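Local coordinates for protein esterase LipW (Mycobacterium marinum, PDB 3QH4) that probably hydrolyses carboxylic esters, with strict substrate selectivity, on an alpha/beta-hydrolase scaffold, at residues F29-I34 with L221-H225; I34-R38 with L126-H130; I37-N42 with A97-T103; V196-R200 with V237-R241. All blocks are in the same frame, centred on the assembly; numbering follows the deposited sequence.

Contact 1. Residues F29-I34 with L221-H225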
loop_
_atom_site.group_PDB
_atom_site.type_symbol
_atom_site.label_atom_id
_atom_site.label_comp_id
_atom_site.label_asym_id
_atom_site.label_seq_id
_atom_site.Cartn_x
_atom_site.Cartn_y
_atom_site.Cartn_z
ATOM N N PHE A 29 17.201 5.764 4.669
ATOM C CA PHE A 29 15.972 6.570 4.629
ATOM C C PHE A 29 16.162 7.953 5.228
ATOM O O PHE A 29 15.210 8.564 5.695
ATOM C CB PHE A 29 14.789 5.836 5.290
ATOM C CG PHE A 29 13.469 6.044 4.567
ATOM C CD1 PHE A 29 13.319 5.616 3.261
ATOM C CD2 PHE A 29 12.380 6.641 5.215
ATOM C CE1 PHE A 29 12.100 5.806 2.570
ATOM C CE2 PHE A 29 11.145 6.831 4.536
ATOM C CZ PHE A 29 11.025 6.390 3.222
ATOM N N THR A 30 17.398 8.461 5.185
ATOM C CA THR A 30 17.622 9.878 5.521
ATOM C C THR A 30 17.007 10.755 4.434
ATOM O O THR A 30 16.803 10.300 3.311
ATOM C CB THR A 30 19.141 10.218 5.642
ATOM O OG1 THR A 30 19.793 9.946 4.393
ATOM C CG2 THR A 30 19.790 9.430 6.772
ATOM N N ALA A 31 16.712 12.008 4.772
ATOM C CA ALA A 31 16.165 12.960 3.809
ATOM C C ALA A 31 17.030 13.103 2.551
ATOM O O ALA A 31 16.505 13.075 1.447
ATOM C CB ALA A 31 15.953 14.324 4.478
ATOM N N GLU A 32 18.348 13.242 2.709
ATOM C CA GLU A 32 19.260 13.323 1.551
ATOM C C GLU A 32 19.210 12.103 0.634
ATOM O O GLU A 32 19.211 12.227 -0.608
ATOM C CB GLU A 32 20.706 13.570 2.019
ATOM N N SER A 33 19.168 10.917 1.252
ATOM C CA SER A 33 19.078 9.680 0.502
ATOM C C SER A 33 17.747 9.576 -0.235
ATOM O O SER A 33 17.706 9.124 -1.383
ATOM C CB SER A 33 19.305 8.475 1.432
ATOM O OG SER A 33 19.105 7.248 0.742
ATOM N N ILE A 34 16.665 10.013 0.424
ATOM C CA ILE A 34 15.335 10.008 -0.192
ATOM C C ILE A 34 15.328 10.748 -1.525
ATOM O O ILE A 34 14.787 10.267 -2.491
ATOM C CB ILE A 34 14.253 10.537 0.794
ATOM C CG1 ILE A 34 13.900 9.410 1.782
ATOM C CG2 ILE A 34 13.003 11.044 0.066
ATOM C CD1 ILE A 34 13.191 9.868 3.102
ATOM N N LEU A 221 12.981 6.438 11.041
ATOM C CA LEU A 221 13.135 7.673 10.238
ATOM C C LEU A 221 11.850 7.992 9.475
ATOM O O LEU A 221 11.428 9.155 9.423
ATOM C CB LEU A 221 14.275 7.532 9.228
ATOM C CG LEU A 221 15.691 7.892 9.702
ATOM C CD1 LEU A 221 15.995 7.221 10.982
ATOM C CD2 LEU A 221 16.715 7.491 8.633
ATOM N N MET A 222 11.242 6.957 8.891
ATOM C CA MET A 222 9.996 7.091 8.131
ATOM C C MET A 222 8.921 7.804 8.948
ATOM O O MET A 222 8.310 8.759 8.470
ATOM C CB MET A 222 9.497 5.677 7.704
ATOM C CG MET A 222 8.130 5.672 7.042
ATOM S SD MET A 222 7.540 3.976 6.907
ATOM C CE MET A 222 7.222 3.556 8.630
ATOM N N TRP A 223 8.688 7.336 10.178
ATOM C CA TRP A 223 7.654 7.918 11.035
ATOM C C TRP A 223 8.042 9.350 11.364
ATOM O O TRP A 223 7.168 10.256 11.428
ATOM C CB TRP A 223 7.419 7.084 12.302
ATOM C CG TRP A 223 6.521 5.928 12.036
ATOM C CD1 TRP A 223 6.846 4.590 12.048
ATOM C CD2 TRP A 223 5.138 6.010 11.743
ATOM N NE1 TRP A 223 5.729 3.843 11.742
ATOM C CE2 TRP A 223 4.665 4.693 11.564
ATOM C CE3 TRP A 223 4.235 7.084 11.616
ATOM C CZ2 TRP A 223 3.322 4.406 11.269
ATOM C CZ3 TRP A 223 2.888 6.800 11.310
ATOM C CH2 TRP A 223 2.449 5.467 11.140
ATOM N N ARG A 224 9.343 9.592 11.557
ATOM C CA ARG A 224 9.752 10.986 11.876
ATOM C C ARG A 224 9.463 11.947 10.723
ATOM O O ARG A 224 8.934 13.057 10.958
ATOM C CB ARG A 224 11.227 11.063 12.333
ATOM C CG ARG A 224 11.421 10.525 13.754
ATOM C CD ARG A 224 12.603 11.202 14.461
ATOM N NE ARG A 224 13.856 10.966 13.790
ATOM C CZ ARG A 224 14.606 9.877 13.958
ATOM N NH1 ARG A 224 14.210 8.891 14.762
ATOM N NH2 ARG A 224 15.754 9.764 13.301
ATOM N N HIS A 225 9.788 11.545 9.485
ATOM C CA HIS A 225 9.560 12.435 8.326
ATOM C C HIS A 225 8.070 12.712 8.128
ATOM O O HIS A 225 7.685 13.828 7.788
ATOM C CB HIS A 225 10.034 11.825 7.002
ATOM C CG HIS A 225 11.480 11.465 6.963
ATOM N ND1 HIS A 225 12.475 12.273 7.466
ATOM C CD2 HIS A 225 12.097 10.378 6.446
ATOM C CE1 HIS A 225 13.644 11.680 7.290
ATOM N NE2 HIS A 225 13.440 10.527 6.678
#

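Contact 2. Residues I34-R38 with L126-H130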
loop_
_atom_site.group_PDB
_atom_site.type_symbol
_atom_site.label_atom_id
_atom_site.label_comp_id
_atom_site.label_asym_id
_atom_site.label_seq_id
_atom_site.Cartn_x
_atom_site.Cartn_y
_atom_site.Cartn_z
ATOM N N ILE A 34 16.665 10.013 0.424
ATOM C CA ILE A 34 15.335 10.008 -0.192
ATOM C C ILE A 34 15.328 10.748 -1.525
ATOM O O ILE A 34 14.787 10.267 -2.491
ATOM C CB ILE A 34 14.253 10.537 0.794
ATOM C CG1 ILE A 34 13.900 9.410 1.782
ATOM C CG2 ILE A 34 13.003 11.044 0.066
ATOM C CD1 ILE A 34 13.191 9.868 3.102
ATOM N N LEU A 35 15.971 11.906 -1.587
ATOM C CA LEU A 35 16.044 12.630 -2.862
ATOM C C LEU A 35 16.733 11.827 -3.964
ATOM O O LEU A 35 16.282 11.824 -5.107
ATOM C CB LEU A 35 16.720 13.990 -2.679
ATOM C CG LEU A 35 16.079 14.986 -1.710
ATOM C CD1 LEU A 35 16.973 16.204 -1.584
ATOM C CD2 LEU A 35 14.640 15.405 -2.098
ATOM N N THR A 36 17.803 11.120 -3.621
ATOM C CA THR A 36 18.553 10.364 -4.607
ATOM C C THR A 36 17.760 9.135 -5.058
ATOM O O THR A 36 17.785 8.760 -6.236
ATOM C CB THR A 36 19.933 9.946 -4.034
ATOM O OG1 THR A 36 20.629 11.123 -3.611
ATOM C CG2 THR A 36 20.773 9.273 -5.099
ATOM N N ILE A 37 17.070 8.500 -4.113
ATOM C CA ILE A 37 16.271 7.311 -4.436
ATOM C C ILE A 37 15.145 7.691 -5.400
ATOM O O ILE A 37 14.899 6.977 -6.373
ATOM C CB ILE A 37 15.691 6.614 -3.182
ATOM C CG1 ILE A 37 16.796 6.100 -2.271
ATOM C CG2 ILE A 37 14.751 5.443 -3.577
ATOM C CD1 ILE A 37 16.293 5.690 -0.890
ATOM N N ARG A 38 14.478 8.817 -5.144
ATOM C CA ARG A 38 13.356 9.228 -6.007
ATOM C C ARG A 38 13.776 9.224 -7.471
ATOM O O ARG A 38 13.075 8.709 -8.333
ATOM C CB ARG A 38 12.873 10.628 -5.654
ATOM C CG ARG A 38 12.166 10.688 -4.307
ATOM C CD ARG A 38 11.691 12.085 -4.019
ATOM N NE ARG A 38 10.912 12.148 -2.771
ATOM C CZ ARG A 38 10.749 13.273 -2.072
ATOM N NH1 ARG A 38 11.281 14.424 -2.505
ATOM N NH2 ARG A 38 10.051 13.264 -0.956
ATOM N N LEU A 126 4.134 13.820 -0.963
ATOM C CA LEU A 126 5.194 13.087 -0.227
ATOM C C LEU A 126 5.866 13.879 0.859
ATOM O O LEU A 126 6.105 15.064 0.728
ATOM C CB LEU A 126 6.304 12.643 -1.196
ATOM C CG LEU A 126 5.858 11.742 -2.360
ATOM C CD1 LEU A 126 7.021 11.509 -3.345
ATOM C CD2 LEU A 126 5.248 10.392 -1.882
ATOM N N ALA A 127 6.153 13.166 1.950
ATOM C CA ALA A 127 7.005 13.638 3.026
ATOM C C ALA A 127 8.462 13.557 2.555
ATOM O O ALA A 127 8.765 12.791 1.650
ATOM C CB ALA A 127 6.790 12.739 4.240
ATOM N N PRO A 128 9.374 14.333 3.175
ATOM C CA PRO A 128 9.154 15.277 4.266
ATOM C C PRO A 128 8.526 16.613 3.863
ATOM O O PRO A 128 8.182 17.397 4.760
ATOM C CB PRO A 128 10.578 15.531 4.808
ATOM C CG PRO A 128 11.436 15.336 3.681
ATOM C CD PRO A 128 10.807 14.235 2.831
ATOM N N GLU A 129 8.412 16.885 2.560
ATOM C CA GLU A 129 7.929 18.178 2.077
ATOM C C GLU A 129 6.450 18.367 2.418
ATOM O O GLU A 129 5.989 19.488 2.708
ATOM C CB GLU A 129 8.127 18.318 0.561
ATOM C CG GLU A 129 9.602 18.277 0.077
ATOM C CD GLU A 129 10.110 16.857 -0.250
ATOM O OE1 GLU A 129 9.433 15.865 0.108
ATOM O OE2 GLU A 129 11.191 16.734 -0.874
ATOM N N HIS A 130 5.714 17.262 2.419
ATOM C CA HIS A 130 4.291 17.302 2.684
ATOM C C HIS A 130 3.931 16.213 3.692
ATOM O O HIS A 130 3.449 15.153 3.319
ATOM C CB HIS A 130 3.501 17.112 1.381
ATOM C CG HIS A 130 3.868 18.089 0.316
ATOM N ND1 HIS A 130 3.476 19.411 0.359
ATOM C CD2 HIS A 130 4.625 17.959 -0.799
ATOM C CE1 HIS A 130 3.962 20.050 -0.692
ATOM N NE2 HIS A 130 4.659 19.195 -1.414
#

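Contact 3. Residues I37-N42 with A97-T103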
loop_
_atom_site.group_PDB
_atom_site.type_symbol
_atom_site.label_atom_id
_atom_site.label_comp_id
_atom_site.label_asym_id
_atom_site.label_seq_id
_atom_site.Cartn_x
_atom_site.Cartn_y
_atom_site.Cartn_z
ATOM N N ILE A 37 17.070 8.500 -4.113
ATOM C CA ILE A 37 16.271 7.311 -4.436
ATOM C C ILE A 37 15.145 7.691 -5.400
ATOM O O ILE A 37 14.899 6.977 -6.373
ATOM C CB ILE A 37 15.691 6.614 -3.182
ATOM C CG1 ILE A 37 16.796 6.100 -2.271
ATOM C CG2 ILE A 37 14.751 5.443 -3.577
ATOM C CD1 ILE A 37 16.293 5.690 -0.890
ATOM N N ARG A 38 14.478 8.817 -5.144
ATOM C CA ARG A 38 13.356 9.228 -6.007
ATOM C C ARG A 38 13.776 9.224 -7.471
ATOM O O ARG A 38 13.075 8.709 -8.333
ATOM C CB ARG A 38 12.873 10.628 -5.654
ATOM C CG ARG A 38 12.166 10.688 -4.307
ATOM C CD ARG A 38 11.691 12.085 -4.019
ATOM N NE ARG A 38 10.912 12.148 -2.771
ATOM C CZ ARG A 38 10.749 13.273 -2.072
ATOM N NH1 ARG A 38 11.281 14.424 -2.505
ATOM N NH2 ARG A 38 10.051 13.264 -0.956
ATOM N N GLU A 39 14.938 9.804 -7.738
ATOM C CA GLU A 39 15.395 9.960 -9.120
ATOM C C GLU A 39 15.635 8.617 -9.799
ATOM O O GLU A 39 15.168 8.387 -10.913
ATOM C CB GLU A 39 16.658 10.810 -9.156
ATOM C CG GLU A 39 16.423 12.274 -8.698
ATOM C CD GLU A 39 15.299 12.973 -9.482
ATOM O OE1 GLU A 39 15.360 12.967 -10.740
ATOM O OE2 GLU A 39 14.350 13.509 -8.839
ATOM N N SER A 40 16.358 7.729 -9.125
ATOM C CA SER A 40 16.725 6.447 -9.725
ATOM C C SER A 40 15.509 5.492 -9.822
ATOM O O SER A 40 15.269 4.846 -10.864
ATOM C CB SER A 40 17.895 5.821 -8.959
ATOM O OG SER A 40 17.598 5.726 -7.572
ATOM N N MET A 41 14.732 5.433 -8.749
ATOM C CA MET A 41 13.557 4.560 -8.677
ATOM C C MET A 41 12.516 4.994 -9.712
ATOM O O MET A 41 11.946 4.158 -10.428
ATOM C CB MET A 41 12.972 4.600 -7.256
ATOM C CG MET A 41 11.706 3.804 -7.055
ATOM S SD MET A 41 11.199 4.100 -5.330
ATOM C CE MET A 41 9.484 3.925 -5.570
ATOM N N ASN A 42 12.270 6.297 -9.802
ATOM C CA ASN A 42 11.261 6.774 -10.736
ATOM C C ASN A 42 11.675 6.523 -12.199
ATOM O O ASN A 42 10.834 6.181 -13.043
ATOM C CB ASN A 42 10.897 8.239 -10.484
ATOM C CG ASN A 42 10.198 8.465 -9.129
ATOM O OD1 ASN A 42 9.719 7.530 -8.466
ATOM N ND2 ASN A 42 10.148 9.726 -8.714
ATOM N N ALA A 97 7.442 8.828 1.633
ATOM C CA ALA A 97 8.428 9.766 1.062
ATOM C C ALA A 97 8.821 9.498 -0.392
ATOM O O ALA A 97 9.440 10.370 -1.046
ATOM C CB ALA A 97 9.674 9.757 1.923
ATOM N N LEU A 98 8.551 8.289 -0.888
ATOM C CA LEU A 98 8.985 7.908 -2.245
ATOM C C LEU A 98 7.809 7.530 -3.121
ATOM O O LEU A 98 6.733 7.167 -2.611
ATOM C CB LEU A 98 9.918 6.689 -2.201
ATOM C CG LEU A 98 11.129 6.754 -1.293
ATOM C CD1 LEU A 98 11.832 5.401 -1.209
ATOM C CD2 LEU A 98 12.024 7.825 -1.890
ATOM N N GLY A 99 8.026 7.579 -4.439
ATOM C CA GLY A 99 7.106 6.937 -5.370
ATOM C C GLY A 99 6.155 7.858 -6.107
ATOM O O GLY A 99 6.118 9.064 -5.877
ATOM N N ASN A 100 5.399 7.251 -7.013
ATOM C CA ASN A 100 4.456 7.939 -7.897
ATOM C C ASN A 100 3.576 6.846 -8.539
ATOM O O ASN A 100 3.517 5.726 -8.017
ATOM C CB ASN A 100 5.229 8.772 -8.949
ATOM C CG ASN A 100 6.131 7.896 -9.868
ATOM O OD1 ASN A 100 6.012 6.663 -9.899
ATOM N ND2 ASN A 100 7.036 8.543 -10.606
ATOM N N LEU A 101 2.904 7.144 -9.650
ATOM C CA LEU A 101 1.988 6.181 -10.276
ATOM C C LEU A 101 2.670 4.940 -10.874
ATOM O O LEU A 101 2.006 3.936 -11.138
ATOM C CB LEU A 101 1.119 6.888 -11.331
ATOM C CG LEU A 101 0.232 8.002 -10.744
ATOM C CD1 LEU A 101 -0.490 8.759 -11.892
ATOM C CD2 LEU A 101 -0.765 7.429 -9.692
ATOM N N ASP A 102 3.974 5.019 -11.104
ATOM C CA ASP A 102 4.716 3.886 -11.666
ATOM C C ASP A 102 5.181 2.875 -10.606
ATOM O O ASP A 102 5.520 1.727 -10.930
ATOM C CB ASP A 102 5.929 4.405 -12.466
ATOM C CG ASP A 102 5.527 5.182 -13.718
ATOM O OD1 ASP A 102 4.499 4.864 -14.348
ATOM O OD2 ASP A 102 6.268 6.128 -14.103
ATOM N N THR A 103 5.202 3.304 -9.338
ATOM C CA THR A 103 5.870 2.524 -8.283
ATOM C C THR A 103 5.263 1.131 -8.138
ATOM O O THR A 103 5.979 0.112 -8.236
ATOM C CB THR A 103 5.813 3.250 -6.955
ATOM O OG1 THR A 103 6.420 4.558 -7.110
ATOM C CG2 THR A 103 6.521 2.399 -5.863
HETATM O O HOH W 1 8.328 7.207 -12.771
HETATM O O HOH W 2 8.254 5.254 -9.167
HETATM O O HOH W 3 8.797 10.389 -6.189
HETATM O O HOH W 4 10.482 7.472 -5.765
#

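Contact 4. Residues V196-R200 with V237-R241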
loop_
_atom_site.group_PDB
_atom_site.type_symbol
_atom_site.label_atom_id
_atom_site.label_comp_id
_atom_site.label_asym_id
_atom_site.label_seq_id
_atom_site.Cartn_x
_atom_site.Cartn_y
_atom_site.Cartn_z
ATOM N N VAL A 196 2.277 -0.540 6.956
ATOM C CA VAL A 196 2.854 0.258 8.018
ATOM C C VAL A 196 1.675 0.657 8.920
ATOM O O VAL A 196 0.718 1.269 8.428
ATOM C CB VAL A 196 3.542 1.483 7.381
ATOM C CG1 VAL A 196 3.908 2.473 8.477
ATOM C CG2 VAL A 196 4.804 1.000 6.604
ATOM N N LEU A 197 1.735 0.331 10.218
ATOM C CA LEU A 197 0.577 0.498 11.097
ATOM C C LEU A 197 0.824 1.215 12.400
ATOM O O LEU A 197 -0.095 1.850 12.909
ATOM C CB LEU A 197 -0.055 -0.886 11.408
ATOM C CG LEU A 197 -0.672 -1.563 10.195
ATOM C CD1 LEU A 197 -1.009 -2.974 10.575
ATOM C CD2 LEU A 197 -1.925 -0.823 9.786
ATOM N N ASP A 198 2.044 1.146 12.928
ATOM C CA ASP A 198 2.247 1.587 14.300
ATOM C C ASP A 198 3.632 2.189 14.494
ATOM O O ASP A 198 4.647 1.519 14.250
ATOM C CB ASP A 198 2.036 0.398 15.251
ATOM C CG ASP A 198 1.730 0.822 16.698
ATOM O OD1 ASP A 198 2.117 1.921 17.128
ATOM O OD2 ASP A 198 1.078 0.033 17.434
ATOM N N ASP A 199 3.681 3.445 14.942
ATOM C CA ASP A 199 4.982 4.070 15.217
ATOM C C ASP A 199 5.684 3.493 16.447
ATOM O O ASP A 199 6.893 3.646 16.610
ATOM C CB ASP A 199 4.804 5.577 15.401
ATOM C CG ASP A 199 3.976 5.890 16.613
ATOM O OD1 ASP A 199 2.784 5.503 16.610
ATOM O OD2 ASP A 199 4.533 6.520 17.552
ATOM N N ARG A 200 4.936 2.829 17.315
ATOM C CA ARG A 200 5.518 2.270 18.533
ATOM C C ARG A 200 6.363 1.055 18.146
ATOM O O ARG A 200 5.940 0.256 17.356
ATOM C CB ARG A 200 4.393 1.879 19.492
ATOM C CG ARG A 200 3.583 3.129 19.990
ATOM C CD ARG A 200 2.386 2.691 20.820
ATOM N NE ARG A 200 1.358 2.105 19.971
ATOM C CZ ARG A 200 0.142 1.729 20.370
ATOM N NH1 ARG A 200 -0.256 1.910 21.630
ATOM N NH2 ARG A 200 -0.702 1.202 19.489
ATOM N N VAL A 237 -1.938 7.243 12.868
ATOM C CA VAL A 237 -1.316 5.929 13.153
ATOM C C VAL A 237 -2.440 4.935 13.371
ATOM O O VAL A 237 -2.969 4.831 14.471
ATOM C CB VAL A 237 -0.447 5.994 14.427
ATOM C CG1 VAL A 237 0.285 4.656 14.653
ATOM C CG2 VAL A 237 0.611 7.198 14.339
ATOM N N PRO A 238 -2.835 4.193 12.324
ATOM C CA PRO A 238 -3.997 3.322 12.483
ATOM C C PRO A 238 -3.879 2.303 13.621
ATOM O O PRO A 238 -4.903 1.989 14.274
ATOM C CB PRO A 238 -4.121 2.646 11.094
ATOM C CG PRO A 238 -3.558 3.641 10.155
ATOM C CD PRO A 238 -2.371 4.239 10.922
ATOM N N GLY A 239 -2.661 1.817 13.915
ATOM C CA GLY A 239 -2.489 0.821 14.930
ATOM C C GLY A 239 -2.775 1.358 16.323
ATOM O O GLY A 239 -3.014 0.575 17.247
ATOM N N ARG A 240 -2.781 2.683 16.476
ATOM C CA ARG A 240 -3.179 3.267 17.776
ATOM C C ARG A 240 -4.701 3.381 18.013
ATOM O O ARG A 240 -5.132 3.730 19.141
ATOM C CB ARG A 240 -2.511 4.639 17.992
ATOM C CG ARG A 240 -1.008 4.541 18.275
ATOM C CD ARG A 240 -0.451 5.957 18.379
ATOM N NE ARG A 240 0.985 6.021 18.668
ATOM C CZ ARG A 240 1.525 6.190 19.879
ATOM N NH1 ARG A 240 0.772 6.189 20.967
ATOM N NH2 ARG A 240 2.840 6.334 20.008
ATOM N N ARG A 241 -5.517 3.095 16.997
ATOM C CA ARG A 241 -6.985 3.135 17.160
ATOM C C ARG A 241 -7.418 2.037 18.130
ATOM O O ARG A 241 -7.063 0.868 17.947
ATOM C CB ARG A 241 -7.715 2.972 15.816
ATOM C CG ARG A 241 -9.238 3.076 15.968
ATOM C CD ARG A 241 -9.917 3.296 14.638
ATOM N NE ARG A 241 -9.368 4.459 13.927
ATOM C CZ ARG A 241 -9.498 5.739 14.308
ATOM N NH1 ARG A 241 -10.192 6.072 15.385
ATOM N NH2 ARG A 241 -8.966 6.697 13.563
#

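Contact 1. Residues F29-I34 with L221-H225
One hydrogen bond carries the polar part of this contact: His225 NE2 donates to Phe29 O at 2.8 Å and 168°, with the oxygen near the imidazole plane. The acceptor lies just ahead of helix 31-56. Thr30 is its N-cap, OG1 taking a weak bond from Ser33 N (3.3 Å) and also bonding to Asp28.

Apolar contacts fill in around that bond. Phe29 CE2 rests 3.8 Å from Met222 CB, and Phe29 CB is 4.2 Å from Leu221 CD2. The same Leu221 methyl lies 3.6 Å from Thr30 N. Ile34 CD1 meets His225 CD2 at 3.6 Å, on the same side of the imidazole as the Phe29 ring, and the Phe29 and His225 rings are inclined at 44°. Phe214 adds an edge-to-face partner for Phe29.

Joining an N-terminal helix to helix 216-227 in this way is consistent with the cap seen over the catalytic domain in hormone-sensitive-lipase-type esterases.

Contact 2. Residues I34-R38 with L126-H130
Arg38 reaches out of helix 31-56, and its guanidinium does nearly all the work here. Two of its nitrogens pair with the carboxylate of Glu129: Arg38 NH1 donates to Glu129 OE2 at 2.8 Å and Arg38 NH2 to Glu129 OE1 at 2.9 Å, with angles of 170° and 163°. This is a bidentate salt bridge that gives each carboxylate oxygen its own donor. Arg38 NE, facing away from the glutamate, is satisfied by Ala97 O, which also receives a bond from NH2. Ala127 O comes within 2.9 Å of Arg38 NH2 as well, near the guanidinium plane.

Carbon atoms frame the charged group. Leu126 CB lies 3.8 Å and Pro128 CD 4.0 Å from Arg38 NH2, while Leu35 CD2, one turn back on the helix, stands 3.9 Å from Glu129 OE2.

On the loop side, the Ala127-Pro128 peptide is cis, His130 N bonds to Leu126 O at 2.8 Å, and the backbone of Ala127 is tied to Phe96. The sequence Leu-Ala-Pro-Glu-His belongs to a motif familiar in hormone-sensitive-lipase-type esterases.

With both charges matched and the bonds nearly straight, this surface contact joins helix 31-56 to the 126-130 loop by directional electrostatics, backed by rather little apolar burial.

Contact 3. Residues I37-N42 with A97-T103
Residues 37-42 of helix 31-56 keep the regular i to i-4 bonds, while 97-103 runs past as a loop, nearest at Arg38 and Leu98 (CA to CA 5.9 Å). Gly99 has phi 103° and psi 176°, where a CB would press on the preceding carbonyl and on Thr103 OG1. An Asx turn follows, Asp102 N donating to Asn100 OD1 (2.9 Å), and Thr103 OG1 accepts from Asn100 N (2.9 Å). The loop comes after strand 85-91, just past the His-Ala-Gly-Gly sequence, counterpart of the His-Gly-Gly motif that builds the oxyanion hole in related alpha/beta hydrolases.

Ile37 CG2 touches Leu98 CD1 (3.8 Å), and Met41 CE reaches Thr103 CG2 (3.3 Å). Arg38, also salt-bridged to Glu129, donates from NE (2.9 Å) and NH2 (3.0 Å) to Ala97 O. Around Asn42 the link is water: water 1 joins Asn42 O, Asn100 ND2 and Asp102 OD2, water 2 joins Asn42 OD1 to Asn100 OD1 and Thr103 OG1, and waters 3 and 4 connect its amide to Gly99 O and N.

Contact 4. Residues V196-R200 with V237-R241
Two arginines stack here despite their like charges: the guanidinium of Arg200 lies flat on that of Arg240, centres 4.7 Å apart and planes at 17°. Each has its own carboxylate. Arg240 NE and NH2 bond to Asp199 OD1 (2.8 Å) and OD2 (3.0 Å) across the contact, whereas Arg200 pairs within its own segment, NE with Asp198 OD1 at 2.9 Å and NH2 with Asp198 OD2 at 3.0 Å. Asp198 OD1 also accepts from Arg200 N at 3.0 Å, closing an Asx turn.

Deeper in, Gly239 N donates to Leu197 O at 2.8 Å from the 3-10 turn 238-240. A CB on Gly239 would run into that carbonyl and crowd Asp198, so the close approach depends on glycine. Val237 CG1 packs 3.3 Å from Leu197 O, and Leu197 CD2 sits 4.3 Å from Pro238 CB. Glu263 takes up the backbone N of Leu197 and of Asp198.

Such loop-to-loop pairing lies at the carboxyl end of strand 189-193 in this alpha/beta-hydrolase fold, where Val196 touches Ser166, the probable nucleophile.

Overall arrangement
Contacts 1, 2 and 3 follow one another down helix 31-56, sharing Ile34 and then Ile37 and Arg38; contacts 1 and 2 have centres 8 Å apart, contacts 2 and 3 9 Å. Arg38 serves both of the latter, and Ala127 O lies 3.2 Å from Ala97 CB where their loops meet. Contact 4 stands apart from these two, its nearest atoms about 11 Å from contact 2 and about 10 Å from contact 3. Helix 216-227 makes the connection to contact 1: Trp223 CZ2 and Met222 CE approach Val196 CG1 at 3.4 and 3.5 Å. Contacts 1 and 4 thus both border the probable Ser166-His288-Asp258 triad, contact 4 through Val196 and contact 1 through the Met222 side chain, which lies near without touching.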